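Local structure of putative host cell surface-exposed lipoprotein (Streptococcus phage TP-J34, 4EQQ) at residues A[35-40]-A[50-55]. The protein probably blocks superinfection of the host cell as a surface-displayed lipoprotein whose ectodomain, the part described here, targets the tape measure protein of incoming phages. Numbering follows the deposited sequence.
Sequences ELRSQL and ASDYAV
Helices 33-42 and 48-57 run roughly antiparallel here, their segments 35-40 and 50-55 meeting at 143° with axes 8.8 Å apart and their CA atoms drawing closest at Arg37 and Ser51. The small Ser51 sits at this approach: with OG anti to its own backbone N, the side chain turns to the other helix, and the hydroxyl OG donates to Arg37 O at 2.7 Å, arriving at 115° to the C=O, in the carbonyl plane and on a lone pair. Leu40 CB lies against the same hydroxyl, so the bond sits beside hydrocarbon.

Arg37 leaves its helix with CG anti to N and then bends at chi3, which brings the guanidinium alongside helix 48-57. From there Arg37 NH1 reaches Asp52 OD1 at 2.8 Å in a salt bridge. The oxygen lies near the guanidinium plane, yet the bond meets the carboxylate from above its own plane, the two planes being 71° apart. NH1 also donates to a water that in turn donates to Asp52 O, so one nitrogen holds both side chain and backbone of Asp52. Glu34 pairs with Arg37 NE and Gln48 bonds Asp52 OD1, probably steadying the ion pair from both helices.

Val55 separates this polar edge from the apolar side. Its CG2 packs over one face of the guanidinium, while Val55 CG1 presses on the backbone of Arg37, 3.5 Å from Arg37 N, and touches Leu36 CG at 3.8 Å. On the same apolar side, Leu40 CD1 rests on Ala54 CB, also at 3.8 Å. Leu36 continues this packing onto Tyr25 of helix 13-28. The pair of short helices, joined by five residues and packed with helix 13-28, is characteristic of the helix-turn-helix fold of this ectodomain, here in the first of its two lipoprotein-family regions.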
loop_
_atom_site.group_PDB
_atom_site.type_symbol
_atom_site.label_atom_id
_atom_site.label_comp_id
_atom_site.label_asym_id
_atom_site.label_seq_id
_atom_site.Cartn_x
_atom_site.Cartn_y
_atom_site.Cartn_z
ATOM N N GLU A 35 -1.219 -1.904 -11.312
ATOM C CA GLU A 35 -0.149 -1.655 -10.340
ATOM C C GLU A 35 0.723 -2.902 -10.159
ATOM O O GLU A 35 1.956 -2.820 -10.187
ATOM C CB GLU A 35 -0.737 -1.220 -9.003
ATOM C CG GLU A 35 -1.077 0.257 -9.009
ATOM C CD GLU A 35 -1.808 0.744 -7.779
ATOM O OE1 GLU A 35 -2.575 -0.044 -7.172
ATOM O OE2 GLU A 35 -1.662 1.945 -7.457
ATOM N N LEU A 36 0.070 -4.058 -10.039
ATOM C CA LEU A 36 0.723 -5.355 -9.866
ATOM C C LEU A 36 1.523 -5.747 -11.107
ATOM O O LEU A 36 2.659 -6.208 -10.987
ATOM C CB LEU A 36 -0.320 -6.427 -9.500
ATOM C CG LEU A 36 0.221 -7.855 -9.310
ATOM C CD1 LEU A 36 1.273 -7.917 -8.179
ATOM C CD2 LEU A 36 -0.906 -8.809 -9.044
ATOM N N ARG A 37 0.958 -5.484 -12.300
ATOM C CA ARG A 37 1.600 -5.773 -13.581
ATOM C C ARG A 37 2.933 -5.034 -13.688
ATOM O O ARG A 37 3.944 -5.619 -14.100
ATOM C CB ARG A 37 0.668 -5.360 -14.744
ATOM C CG ARG A 37 1.099 -5.912 -16.102
ATOM C CD ARG A 37 0.456 -5.151 -17.270
ATOM N NE ARG A 37 -1.009 -5.181 -17.224
ATOM C CZ ARG A 37 -1.757 -6.209 -17.606
ATOM N NH1 ARG A 37 -1.191 -7.322 -18.059
ATOM N NH2 ARG A 37 -3.075 -6.150 -17.501
ATOM N N SER A 38 2.907 -3.735 -13.340
ATOM C CA SER A 38 4.056 -2.839 -13.340
ATOM C C SER A 38 5.067 -3.266 -12.248
ATOM O O SER A 38 6.257 -3.348 -12.526
ATOM C CB SER A 38 3.594 -1.402 -13.141
ATOM O OG SER A 38 4.710 -0.534 -13.022
ATOM N N GLN A 39 4.587 -3.595 -11.031
ATOM C CA GLN A 39 5.442 -4.041 -9.925
ATOM C C GLN A 39 6.296 -5.274 -10.305
ATOM O O GLN A 39 7.505 -5.282 -10.054
ATOM C CB GLN A 39 4.589 -4.362 -8.688
ATOM C CG GLN A 39 5.398 -4.868 -7.485
ATOM C CD GLN A 39 6.198 -3.790 -6.782
ATOM O OE1 GLN A 39 5.912 -2.601 -6.887
ATOM N NE2 GLN A 39 7.208 -4.186 -6.018
ATOM N N LEU A 40 5.656 -6.317 -10.885
ATOM C CA LEU A 40 6.349 -7.557 -11.263
ATOM C C LEU A 40 7.472 -7.332 -12.275
ATOM O O LEU A 40 8.500 -8.006 -12.214
ATOM C CB LEU A 40 5.367 -8.638 -11.752
ATOM C CG LEU A 40 4.375 -9.183 -10.709
ATOM C CD1 LEU A 40 3.232 -9.933 -11.390
ATOM C CD2 LEU A 40 5.070 -10.095 -9.644
ATOM N N ALA A 50 5.460 -12.876 -18.435
ATOM C CA ALA A 50 5.303 -13.563 -17.139
ATOM C C ALA A 50 4.406 -12.714 -16.207
ATOM O O ALA A 50 3.570 -13.256 -15.486
ATOM C CB ALA A 50 6.663 -13.782 -16.495
ATOM N N SER A 51 4.586 -11.386 -16.241
ATOM C CA SER A 51 3.801 -10.460 -15.419
ATOM C C SER A 51 2.350 -10.448 -15.886
ATOM O O SER A 51 1.459 -10.554 -15.051
ATOM C CB SER A 51 4.402 -9.059 -15.442
ATOM O OG SER A 51 3.615 -8.192 -14.644
ATOM N N ASP A 52 2.121 -10.346 -17.215
ATOM C CA ASP A 52 0.787 -10.396 -17.827
ATOM C C ASP A 52 0.085 -11.715 -17.481
ATOM O O ASP A 52 -1.099 -11.699 -17.167
ATOM C CB ASP A 52 0.858 -10.221 -19.359
ATOM C CG ASP A 52 1.286 -8.835 -19.828
ATOM O OD1 ASP A 52 1.349 -7.895 -18.975
ATOM O OD2 ASP A 52 1.603 -8.697 -21.014
ATOM N N TYR A 53 0.819 -12.836 -17.490
ATOM C CA TYR A 53 0.252 -14.130 -17.101
ATOM C C TYR A 53 -0.127 -14.122 -15.611
ATOM O O TYR A 53 -1.241 -14.524 -15.263
ATOM C CB TYR A 53 1.247 -15.270 -17.366
ATOM C CG TYR A 53 0.743 -16.619 -16.889
ATOM C CD1 TYR A 53 -0.114 -17.380 -17.684
ATOM C CD2 TYR A 53 1.108 -17.124 -15.646
ATOM C CE1 TYR A 53 -0.602 -18.607 -17.240
ATOM C CE2 TYR A 53 0.613 -18.343 -15.186
ATOM C CZ TYR A 53 -0.229 -19.089 -15.995
ATOM O OH TYR A 53 -0.689 -20.311 -15.572
ATOM N N ALA A 54 0.814 -13.710 -14.734
ATOM C CA ALA A 54 0.579 -13.684 -13.286
ATOM C C ALA A 54 -0.627 -12.822 -12.844
ATOM O O ALA A 54 -1.416 -13.273 -12.023
ATOM C CB ALA A 54 1.842 -13.256 -12.544
ATOM N N VAL A 55 -0.805 -11.620 -13.407
ATOM C CA VAL A 55 -1.931 -10.751 -12.979
ATOM C C VAL A 55 -3.319 -11.346 -13.240
ATOM O O VAL A 55 -4.250 -11.035 -12.501
ATOM C CB VAL A 55 -1.827 -9.278 -13.446
ATOM C CG1 VAL A 55 -0.543 -8.621 -12.927
ATOM C CG2 VAL A 55 -1.957 -9.163 -14.968
HETATM O O HOH W 1 -2.520 -9.769 -18.630
#